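Salt-tolerant glutaminase (Micrococcus luteus, PDB 3AGD) probably catalyses the hydrolysis of L-glutamine to L-glutamate and ammonium, as a salt-tolerant member of the glutaminase family. Local coordinates at residues F39-A44 and R296-D301; F69-A74 and A81-Q86; L123-E128 and L135-E140; I255-K258 and G264-G267. One frame throughout, in Å; residues are numbered along the deposited sequence.

From the N terminus, strand 40-44 comes first, and its contact with helix 289-301 (interaction 1) closes a loop of some 250 residues in which the other three contacts are nested. Within that loop, interaction 2 closes the short turn between helices 67-78 and 80-84, interaction 3 folds the loop after helix 114-123 onto helix 131-146, and interaction 4 closes the hairpin 257-259/264-269. These three follow in series, and none cross. Interactions 2 and 3 touch through T70 and A73 with L124 and A138, joining helical parts. Interactions 1 and 4 share the antiparallel sheet and meet at S299 and I255, while F69 against L266 links helices to sheet.

Interaction 1. Residues F39-A44 and R296-D301; sequences FGIALA and RRLSED
L298 plugs the gap between I41 and L43 where helix 289-301 lies on the five-stranded antiparallel sheet of a fold in the beta-lactamase clan. From CB, which touches neither strand residue, the L298 chain turns with CG anti to the carbonyl carbon (chi1 -74°). CG and CD2 each stand 4.4 Å from I41 CD1, at the margin of contact. CD1 does the real touching: it meets I41 CD1 at 4.0 Å, tip to tip, and L43 CD2 at 3.9 Å, where the two leucine chains run past one another, pointing opposite ways. I41 gets there by a nearly extended chain, its CG1 anti to the backbone N (chi1 -173°). The contact is buried and wholly apolar. V13 of helix 4-16 also packs on I41, and I275 of the adjoining strand on both leucines, whereas A42 and A44 of strand 40-44 lie against helix 201-212. On the helix, E15 is salt-bridged to R297 NH1, and Y8 OH is hydrogen-bonded to D301 OD2. A salt bridge also braces one helix turn from within: R297 NE meets D301 OD2 on its syn side at 3.0 Å, with an N-H...O angle of 157°.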
loop_
_atom_site.group_PDB
_atom_site.type_symbol
_atom_site.label_atom_id
_atom_site.label_comp_id
_atom_site.label_asym_id
_atom_site.label_seq_id
_atom_site.Cartn_x
_atom_site.Cartn_y
_atom_site.Cartn_z
ATOM N N PHE A 39 22.200 -19.709 -4.113
ATOM C CA PHE A 39 21.290 -18.631 -4.484
ATOM C C PHE A 39 19.904 -19.186 -4.816
ATOM O O PHE A 39 19.722 -19.875 -5.820
ATOM C CB PHE A 39 21.874 -17.889 -5.694
ATOM C CG PHE A 39 21.140 -16.626 -6.072
ATOM C CD1 PHE A 39 20.237 -16.026 -5.202
ATOM C CD2 PHE A 39 21.386 -16.015 -7.300
ATOM C CE1 PHE A 39 19.593 -14.840 -5.545
ATOM C CE2 PHE A 39 20.746 -14.826 -7.653
ATOM C CZ PHE A 39 19.846 -14.237 -6.771
ATOM N N GLY A 40 18.932 -18.885 -3.962
ATOM C CA GLY A 40 17.581 -19.363 -4.181
ATOM C C GLY A 40 16.542 -18.274 -4.007
ATOM O O GLY A 40 16.782 -17.270 -3.329
ATOM N N ILE A 41 15.376 -18.476 -4.611
ATOM C CA ILE A 41 14.299 -17.505 -4.535
ATOM C C ILE A 41 12.943 -18.203 -4.630
ATOM O O ILE A 41 12.809 -19.225 -5.299
ATOM C CB ILE A 41 14.425 -16.478 -5.677
ATOM C CG1 ILE A 41 13.395 -15.364 -5.501
ATOM C CG2 ILE A 41 14.228 -17.173 -7.017
ATOM C CD1 ILE A 41 13.690 -14.157 -6.358
ATOM N N ALA A 42 11.940 -17.646 -3.960
ATOM C CA ALA A 42 10.606 -18.229 -3.980
ATOM C C ALA A 42 9.541 -17.168 -3.765
ATOM O O ALA A 42 9.735 -16.222 -2.995
ATOM C CB ALA A 42 10.487 -19.303 -2.902
ATOM N N LEU A 43 8.416 -17.330 -4.453
ATOM C CA LEU A 43 7.300 -16.408 -4.329
ATOM C C LEU A 43 6.073 -17.209 -3.932
ATOM O O LEU A 43 5.771 -18.223 -4.552
ATOM C CB LEU A 43 7.023 -15.702 -5.659
ATOM C CG LEU A 43 8.132 -14.887 -6.331
ATOM C CD1 LEU A 43 7.568 -14.225 -7.582
ATOM C CD2 LEU A 43 8.673 -13.839 -5.378
ATOM N N ALA A 44 5.382 -16.760 -2.889
ATOM C CA ALA A 44 4.168 -17.419 -2.422
ATOM C C ALA A 44 3.040 -16.433 -2.658
ATOM O O ALA A 44 3.061 -15.323 -2.131
ATOM C CB ALA A 44 4.278 -17.754 -0.946
ATOM N N ARG A 296 14.941 -5.807 -5.815
ATOM C CA ARG A 296 14.881 -4.617 -6.663
ATOM C C ARG A 296 14.417 -5.023 -8.061
ATOM O O ARG A 296 13.611 -4.331 -8.679
ATOM C CB ARG A 296 16.256 -3.942 -6.751
ATOM C CG ARG A 296 16.747 -3.323 -5.440
ATOM C CD ARG A 296 18.093 -2.640 -5.638
ATOM N NE ARG A 296 18.709 -2.197 -4.387
ATOM C CZ ARG A 296 18.332 -1.131 -3.685
ATOM N NH1 ARG A 296 17.325 -0.370 -4.095
ATOM N NH2 ARG A 296 18.979 -0.818 -2.570
ATOM N N ARG A 297 14.920 -6.154 -8.552
ATOM C CA ARG A 297 14.536 -6.642 -9.873
ATOM C C ARG A 297 13.083 -7.123 -9.902
ATOM O O ARG A 297 12.382 -6.919 -10.891
ATOM C CB ARG A 297 15.472 -7.772 -10.322
ATOM C CG ARG A 297 16.807 -7.294 -10.886
ATOM C CD ARG A 297 16.618 -6.588 -12.234
ATOM N NE ARG A 297 16.254 -7.507 -13.317
ATOM C CZ ARG A 297 17.123 -8.249 -13.999
ATOM N NH1 ARG A 297 18.419 -8.187 -13.720
ATOM N NH2 ARG A 297 16.699 -9.061 -14.961
ATOM N N LEU A 298 12.627 -7.764 -8.828
ATOM C CA LEU A 298 11.246 -8.235 -8.780
ATOM C C LEU A 298 10.305 -7.038 -8.854
ATOM O O LEU A 298 9.297 -7.066 -9.557
ATOM C CB LEU A 298 10.983 -9.014 -7.490
ATOM C CG LEU A 298 11.580 -10.418 -7.376
ATOM C CD1 LEU A 298 11.289 -10.985 -5.995
ATOM C CD2 LEU A 298 10.987 -11.312 -8.449
ATOM N N SER A 299 10.650 -5.983 -8.123
ATOM C CA SER A 299 9.850 -4.765 -8.104
ATOM C C SER A 299 9.812 -4.104 -9.484
ATOM O O SER A 299 8.744 -3.706 -9.962
ATOM C CB SER A 299 10.415 -3.779 -7.077
ATOM O OG SER A 299 9.865 -2.482 -7.261
ATOM N N GLU A 300 10.972 -3.994 -10.126
ATOM C CA GLU A 300 11.042 -3.368 -11.441
ATOM C C GLU A 300 10.487 -4.202 -12.595
ATOM O O GLU A 300 9.731 -3.688 -13.419
ATOM C CB GLU A 300 12.480 -2.969 -11.776
ATOM C CG GLU A 300 12.603 -2.345 -13.159
ATOM C CD GLU A 300 13.999 -1.849 -13.465
ATOM O OE1 GLU A 300 14.957 -2.644 -13.338
ATOM O OE2 GLU A 300 14.135 -0.663 -13.841
ATOM N N ASP A 301 10.863 -5.476 -12.661
ATOM C CA ASP A 301 10.407 -6.343 -13.742
ATOM C C ASP A 301 8.910 -6.618 -13.727
ATOM O O ASP A 301 8.277 -6.698 -14.776
ATOM C CB ASP A 301 11.157 -7.677 -13.708
ATOM C CG ASP A 301 12.629 -7.517 -13.998
ATOM O OD1 ASP A 301 12.989 -6.509 -14.640
ATOM O OD2 ASP A 301 13.422 -8.401 -13.601
#

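Interaction 2. Residues F69-A74 and A81-Q86; sequences FTYAAA and AAVDRQ
Y71 and V83 are brought together by two similar first torsions: in Y71 the ring carbon CG lies anti to the backbone N (chi1 -177°), and in V83 the CG1 methyl does the same (chi1 179°). The tyrosine ring is thereby swung along toward helix 80-84, and V83 CG1 arrives at the ring's edge, near its plane, 3.8 Å from Y71 CE1. The other valine branch, CG2, faces the backbone of A74: it sits 3.5 Å from A74 O and 4.2 Å from A74 CB. V83 thus spans two successive turns of helix 67-78 with its two methyls, packing together these two consecutive helices, 67-78 and 80-84. L123 lies on V83 as well, and V120 on both Y71 and A74.

Beyond the apolar patch the phenol reaches a polar end. A water lies in the ring plane at its edge, accepting from Y71 OH at 2.6 Å and donating to D84 OD1 at 2.8 Å, and so bridges a hydroxyl and a carboxylate that are 4.5 Å apart (Y71 OH to D84 OD1). R232 NH1 joins this group by a salt bridge to D84 OD1 and a hydrogen bond to Y71 OH. The Y71 side chain is about 10 Å from that of Y191, which binds L-glutamate. With the arginine and the water on the same oxygen, D84 is likely held as an anion, and the hydroxyl of Y71, gripped by the water that accepts from it and by R232 NH1, has its rotation largely fixed.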
loop_
_atom_site.group_PDB
_atom_site.type_symbol
_atom_site.label_atom_id
_atom_site.label_comp_id
_atom_site.label_asym_id
_atom_site.label_seq_id
_atom_site.Cartn_x
_atom_site.Cartn_y
_atom_site.Cartn_z
ATOM N N PHE A 69 7.938 -11.768 12.917
ATOM C CA PHE A 69 7.084 -12.842 13.406
ATOM C C PHE A 69 6.940 -12.898 14.924
ATOM O O PHE A 69 5.844 -13.129 15.434
ATOM C CB PHE A 69 7.579 -14.168 12.826
ATOM C CG PHE A 69 7.667 -14.148 11.326
ATOM C CD1 PHE A 69 8.899 -14.234 10.681
ATOM C CD2 PHE A 69 6.523 -13.946 10.558
ATOM C CE1 PHE A 69 8.992 -14.115 9.296
ATOM C CE2 PHE A 69 6.604 -13.824 9.170
ATOM C CZ PHE A 69 7.842 -13.907 8.535
ATOM N N THR A 70 8.026 -12.670 15.652
ATOM C CA THR A 70 7.936 -12.676 17.108
ATOM C C THR A 70 7.138 -11.446 17.534
ATOM O O THR A 70 6.406 -11.476 18.523
ATOM C CB THR A 70 9.334 -12.642 17.774
ATOM O OG1 THR A 70 10.146 -11.647 17.145
ATOM C CG2 THR A 70 10.014 -13.990 17.659
ATOM N N TYR A 71 7.284 -10.364 16.772
ATOM C CA TYR A 71 6.567 -9.120 17.041
ATOM C C TYR A 71 5.066 -9.396 16.925
ATOM O O TYR A 71 4.281 -8.951 17.754
ATOM C CB TYR A 71 7.009 -8.041 16.038
ATOM C CG TYR A 71 6.407 -6.661 16.238
ATOM C CD1 TYR A 71 6.167 -6.153 17.519
ATOM C CD2 TYR A 71 6.152 -5.831 15.142
ATOM C CE1 TYR A 71 5.693 -4.848 17.705
ATOM C CE2 TYR A 71 5.682 -4.526 15.315
ATOM C CZ TYR A 71 5.455 -4.038 16.600
ATOM O OH TYR A 71 5.009 -2.742 16.777
ATOM N N ALA A 72 4.673 -10.149 15.903
ATOM C CA ALA A 72 3.263 -10.489 15.724
ATOM C C ALA A 72 2.769 -11.316 16.921
ATOM O O ALA A 72 1.712 -11.040 17.486
ATOM C CB ALA A 72 3.075 -11.266 14.431
ATOM N N ALA A 73 3.546 -12.321 17.312
ATOM C CA ALA A 73 3.189 -13.181 18.440
ATOM C C ALA A 73 2.993 -12.366 19.724
ATOM O O ALA A 73 2.071 -12.622 20.502
ATOM C CB ALA A 73 4.275 -14.235 18.653
ATOM N N ALA A 74 3.870 -11.392 19.941
ATOM C CA ALA A 74 3.789 -10.539 21.119
ATOM C C ALA A 74 2.493 -9.741 21.118
ATOM O O ALA A 74 1.839 -9.603 22.154
ATOM C CB ALA A 74 4.980 -9.596 21.165
ATOM N N ALA A 81 -1.578 -2.323 23.595
ATOM C CA ALA A 81 -1.179 -1.414 24.664
ATOM C C ALA A 81 0.068 -1.887 25.400
ATOM O O ALA A 81 1.003 -1.113 25.624
ATOM C CB ALA A 81 -2.333 -1.224 25.647
ATOM N N ALA A 82 0.076 -3.164 25.770
ATOM C CA ALA A 82 1.194 -3.754 26.493
ATOM C C ALA A 82 2.486 -3.743 25.682
ATOM O O ALA A 82 3.558 -3.450 26.211
ATOM C CB ALA A 82 0.847 -5.187 26.903
ATOM N N VAL A 83 2.388 -4.077 24.401
ATOM C CA VAL A 83 3.569 -4.099 23.547
ATOM C C VAL A 83 4.051 -2.685 23.236
ATOM O O VAL A 83 5.251 -2.406 23.291
ATOM C CB VAL A 83 3.288 -4.841 22.218
ATOM C CG1 VAL A 83 4.533 -4.836 21.337
ATOM C CG2 VAL A 83 2.861 -6.270 22.507
ATOM N N ASP A 84 3.118 -1.788 22.929
ATOM C CA ASP A 84 3.491 -0.419 22.594
ATOM C C ASP A 84 4.136 0.340 23.744
ATOM O O ASP A 84 4.833 1.326 23.521
ATOM C CB ASP A 84 2.283 0.351 22.056
ATOM C CG ASP A 84 1.854 -0.137 20.686
ATOM O OD1 ASP A 84 2.565 -0.990 20.110
ATOM O OD2 ASP A 84 0.811 0.329 20.178
ATOM N N ARG A 85 3.915 -0.120 24.973
ATOM C CA ARG A 85 4.524 0.521 26.131
ATOM C C ARG A 85 6.011 0.171 26.196
ATOM O O ARG A 85 6.795 0.903 26.797
ATOM C CB ARG A 85 3.853 0.063 27.435
ATOM C CG ARG A 85 2.600 0.830 27.838
ATOM C CD ARG A 85 2.238 0.559 29.307
ATOM N NE ARG A 85 1.601 -0.743 29.519
ATOM C CZ ARG A 85 0.304 -0.988 29.330
ATOM N NH1 ARG A 85 -0.510 -0.017 28.927
ATOM N NH2 ARG A 85 -0.181 -2.205 29.537
ATOM N N GLN A 86 6.397 -0.941 25.570
ATOM C CA GLN A 86 7.792 -1.391 25.598
ATOM C C GLN A 86 8.507 -1.337 24.251
ATOM O O GLN A 86 9.735 -1.426 24.189
ATOM C CB GLN A 86 7.874 -2.832 26.120
ATOM C CG GLN A 86 7.225 -3.087 27.475
ATOM C CD GLN A 86 7.927 -2.381 28.626
ATOM O OE1 GLN A 86 7.624 -2.631 29.790
ATOM N NE2 GLN A 86 8.863 -1.496 28.306
HETATM O O HOH W 1 5.160 -1.719 19.216
#

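Interaction 3. Residues L123-E128 and L135-E140; sequences LLVGPE and LDRAVE
L124 opens the contact just after helix 114-123, pushing its isobutyl group toward helix 131-146. Its CD1 meets A138 CB at 3.9 Å, and its CD2 comes to 4.2 Å from R137 CG, so the fork of the leucine straddles two neighbouring residues of the helix. L124 O lies 4.0 Å from R137 CG, near the plane of the guanidinium, at its edge. V125 follows with the closest approach, its CG2 3.6 Å from R137 CB and 3.9 Å from R137 CG; the two side chains are set at a slant to each other. With chi1 at 180°, R137 CG stands opposite the backbone N, and a bend at chi2 (55°) then turns the guanidinium back toward E140. There NH2 reaches E140 OE1 at 2.8 Å from above the carboxylate plane, a bent bond of 133°, while NE forms a salt bridge with D77. The G126 carbonyl accepts from R134 NH1, three residues before R137 in helix 131-146. A73 touches both L124 and R137, and T70 packs on A138, so helix 67-78 lies against the joint too. The side chain of L124 is about 8 Å from that of Y191, which binds L-glutamate. The whole is two successive helices joined by a loop folded back on the second, within the helical part of the glutaminase fold.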
loop_
_atom_site.group_PDB
_atom_site.type_symbol
_atom_site.label_atom_id
_atom_site.label_comp_id
_atom_site.label_asym_id
_atom_site.label_seq_id
_atom_site.Cartn_x
_atom_site.Cartn_y
_atom_site.Cartn_z
ATOM N N LEU A 123 8.362 -10.062 25.865
ATOM C CA LEU A 123 6.906 -9.944 25.982
ATOM C C LEU A 123 6.128 -11.156 25.491
ATOM O O LEU A 123 4.953 -11.312 25.809
ATOM C CB LEU A 123 6.412 -8.740 25.171
ATOM C CG LEU A 123 6.760 -7.311 25.584
ATOM C CD1 LEU A 123 6.677 -6.395 24.359
ATOM C CD2 LEU A 123 5.819 -6.849 26.688
ATOM N N LEU A 124 6.794 -12.003 24.715
ATOM C CA LEU A 124 6.187 -13.166 24.076
ATOM C C LEU A 124 4.950 -13.920 24.575
ATOM O O LEU A 124 3.967 -13.999 23.846
ATOM C CB LEU A 124 7.284 -14.179 23.732
ATOM C CG LEU A 124 7.954 -13.741 22.425
ATOM C CD1 LEU A 124 9.012 -14.735 21.997
ATOM C CD2 LEU A 124 6.876 -13.595 21.349
ATOM N N VAL A 125 4.960 -14.479 25.775
ATOM C CA VAL A 125 3.795 -15.242 26.224
ATOM C C VAL A 125 2.923 -14.530 27.253
ATOM O O VAL A 125 1.698 -14.514 27.140
ATOM C CB VAL A 125 4.241 -16.607 26.799
ATOM C CG1 VAL A 125 3.050 -17.374 27.347
ATOM C CG2 VAL A 125 4.929 -17.409 25.714
ATOM N N GLY A 126 3.565 -13.948 28.254
ATOM C CA GLY A 126 2.845 -13.255 29.302
ATOM C C GLY A 126 3.837 -12.704 30.308
ATOM O O GLY A 126 5.040 -12.928 30.169
ATOM N N PRO A 127 3.364 -11.995 31.341
ATOM C CA PRO A 127 4.197 -11.396 32.387
ATOM C C PRO A 127 5.090 -12.371 33.139
ATOM O O PRO A 127 6.239 -12.054 33.451
ATOM C CB PRO A 127 3.172 -10.761 33.330
ATOM C CG PRO A 127 1.994 -10.498 32.444
ATOM C CD PRO A 127 1.938 -11.736 31.601
ATOM N N GLU A 128 4.560 -13.555 33.431
ATOM C CA GLU A 128 5.298 -14.551 34.201
ATOM C C GLU A 128 5.798 -15.764 33.426
ATOM O O GLU A 128 6.157 -16.768 34.036
ATOM C CB GLU A 128 4.423 -15.045 35.359
ATOM C CG GLU A 128 3.738 -13.938 36.151
ATOM C CD GLU A 128 4.716 -13.060 36.908
ATOM O OE1 GLU A 128 4.274 -12.055 37.504
ATOM O OE2 GLU A 128 5.926 -13.377 36.914
ATOM N N LEU A 135 10.757 -19.226 24.229
ATOM C CA LEU A 135 11.440 -19.752 23.051
ATOM C C LEU A 135 10.447 -20.605 22.268
ATOM O O LEU A 135 10.339 -20.474 21.050
ATOM C CB LEU A 135 12.651 -20.606 23.441
ATOM C CG LEU A 135 13.832 -20.587 22.459
ATOM C CD1 LEU A 135 14.746 -21.761 22.753
ATOM C CD2 LEU A 135 13.347 -20.650 21.020
ATOM N N ASP A 136 9.722 -21.478 22.965
ATOM C CA ASP A 136 8.735 -22.320 22.296
ATOM C C ASP A 136 7.752 -21.452 21.515
ATOM O O ASP A 136 7.374 -21.787 20.401
ATOM C CB ASP A 136 7.950 -23.181 23.301
ATOM C CG ASP A 136 8.780 -24.323 23.883
ATOM O OD1 ASP A 136 9.803 -24.702 23.273
ATOM O OD2 ASP A 136 8.393 -24.854 24.948
ATOM N N ARG A 137 7.343 -20.333 22.102
ATOM C CA ARG A 137 6.395 -19.437 21.442
ATOM C C ARG A 137 6.984 -18.828 20.164
ATOM O O ARG A 137 6.302 -18.727 19.141
ATOM C CB ARG A 137 5.961 -18.331 22.409
ATOM C CG ARG A 137 4.956 -17.332 21.823
ATOM C CD ARG A 137 3.728 -18.028 21.262
ATOM N NE ARG A 137 2.702 -17.074 20.857
ATOM C CZ ARG A 137 1.893 -17.245 19.816
ATOM N NH1 ARG A 137 0.982 -16.327 19.522
ATOM N NH2 ARG A 137 2.008 -18.325 19.055
ATOM N N ALA A 138 8.251 -18.427 20.217
ATOM C CA ALA A 138 8.902 -17.847 19.048
ATOM C C ALA A 138 8.988 -18.899 17.938
ATOM O O ALA A 138 8.662 -18.634 16.782
ATOM C CB ALA A 138 10.300 -17.344 19.417
ATOM N N VAL A 139 9.424 -20.100 18.297
ATOM C CA VAL A 139 9.545 -21.175 17.326
ATOM C C VAL A 139 8.175 -21.529 16.761
ATOM O O VAL A 139 8.039 -21.805 15.570
ATOM C CB VAL A 139 10.176 -22.430 17.966
ATOM C CG1 VAL A 139 10.111 -23.609 16.996
ATOM C CG2 VAL A 139 11.625 -22.143 18.340
ATOM N N GLU A 140 7.159 -21.507 17.620
ATOM C CA GLU A 140 5.802 -21.837 17.209
ATOM C C GLU A 140 5.204 -20.860 16.201
ATOM O O GLU A 140 4.688 -21.274 15.160
ATOM C CB GLU A 140 4.874 -21.911 18.425
ATOM C CG GLU A 140 3.418 -22.128 18.042
ATOM C CD GLU A 140 2.453 -21.902 19.195
ATOM O OE1 GLU A 140 2.606 -20.893 19.916
ATOM O OE2 GLU A 140 1.531 -22.727 19.368
#

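Interaction 4. Residues I255-K258 and G264-G267; sequences IPAK and GVLG
K258 and L266 form an antiparallel hydrogen-bonded pair in the hairpin of strands 257-259 and 264-269, each backbone giving and taking one bond. L266 N donates to K258 O at 2.7 Å, practically straight at 177°. The return bond, K258 N to L266 O, is 2.9 Å long and more bent, 149°, with the donor in the carbonyl plane.

Weaker CA-H...O contacts line the same seam. G267 CA lies 3.3 Å from P256 O, V265 CA 3.5 Å from K258 O, and A257 CA only 3.0 Å from L266 O, which therefore meets both a peptide N-H and a CA-H. A257 and G267 form the non-hydrogen-bonded pair.

Apolar contact is slight: A257 CB reaches V265 CG1 at 4.4 Å, and I255 CG2 lies 4.5 Å from G267 CA.

The lysine belongs to the active-site region. Its CG is anti to the backbone N (chi1 -174°) and its end leads off from the hairpin, about 3 Å from the side chain of S64, a residue that binds L-glutamate. With S64 and K67 this recalls the SxxK and Lys-Ser-Gly motifs of beta-lactamase relatives.

Strand 257-259 is an edge of the sheet within this chain, while strand 264-269 bonds onward to 273-278 through V265 with V277 and G267 with I275. Helix 227-240 packs on P256 and L266, and helix 289-301 places S299 on I255 and C295 on V265.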
loop_
_atom_site.group_PDB
_atom_site.type_symbol
_atom_site.label_atom_id
_atom_site.label_comp_id
_atom_site.label_asym_id
_atom_site.label_seq_id
_atom_site.Cartn_x
_atom_site.Cartn_y
_atom_site.Cartn_z
ATOM N N ILE A 255 8.680 -2.721 -1.575
ATOM C CA ILE A 255 8.362 -4.055 -1.076
ATOM C C ILE A 255 8.836 -4.213 0.367
ATOM O O ILE A 255 10.030 -4.362 0.619
ATOM C CB ILE A 255 9.026 -5.158 -1.937
ATOM C CG1 ILE A 255 8.492 -5.097 -3.369
ATOM C CG2 ILE A 255 8.724 -6.542 -1.344
ATOM C CD1 ILE A 255 9.130 -6.120 -4.304
ATOM N N PRO A 256 7.905 -4.166 1.333
ATOM C CA PRO A 256 8.288 -4.310 2.742
ATOM C C PRO A 256 9.222 -5.515 2.878
ATOM O O PRO A 256 8.873 -6.617 2.461
ATOM C CB PRO A 256 6.948 -4.522 3.435
ATOM C CG PRO A 256 6.005 -3.683 2.600
ATOM C CD PRO A 256 6.444 -4.007 1.186
ATOM N N ALA A 257 10.408 -5.313 3.447
ATOM C CA ALA A 257 11.353 -6.419 3.567
ATOM C C ALA A 257 12.272 -6.382 4.776
ATOM O O ALA A 257 12.377 -5.372 5.475
ATOM C CB ALA A 257 12.193 -6.508 2.299
ATOM N N LYS A 258 12.939 -7.508 5.008
ATOM C CA LYS A 258 13.890 -7.645 6.104
ATOM C C LYS A 258 14.921 -8.709 5.746
ATOM O O LYS A 258 14.566 -9.817 5.335
ATOM C CB LYS A 258 13.187 -8.047 7.401
ATOM C CG LYS A 258 14.118 -8.052 8.613
ATOM C CD LYS A 258 14.560 -6.634 8.960
ATOM C CE LYS A 258 15.560 -6.602 10.109
ATOM N NZ LYS A 258 16.939 -6.951 9.661
ATOM N N GLY A 264 19.326 -14.655 4.152
ATOM C CA GLY A 264 17.916 -14.686 3.794
ATOM C C GLY A 264 17.184 -13.358 3.840
ATOM O O GLY A 264 17.330 -12.589 4.794
ATOM N N VAL A 265 16.399 -13.081 2.803
ATOM C CA VAL A 265 15.613 -11.852 2.749
ATOM C C VAL A 265 14.125 -12.193 2.716
ATOM O O VAL A 265 13.682 -13.018 1.917
ATOM C CB VAL A 265 15.932 -10.997 1.504
ATOM C CG1 VAL A 265 15.153 -9.678 1.576
ATOM C CG2 VAL A 265 17.423 -10.725 1.419
ATOM N N LEU A 266 13.365 -11.549 3.593
ATOM C CA LEU A 266 11.931 -11.764 3.688
ATOM C C LEU A 266 11.198 -10.570 3.078
ATOM O O LEU A 266 11.527 -9.419 3.361
ATOM C CB LEU A 266 11.547 -11.940 5.160
ATOM C CG LEU A 266 10.112 -12.221 5.633
ATOM C CD1 LEU A 266 9.468 -10.950 6.109
ATOM C CD2 LEU A 266 9.306 -12.887 4.534
ATOM N N GLY A 267 10.218 -10.854 2.228
ATOM C CA GLY A 267 9.444 -9.801 1.602
ATOM C C GLY A 267 7.964 -10.081 1.781
ATOM O O GLY A 267 7.544 -11.240 1.790
#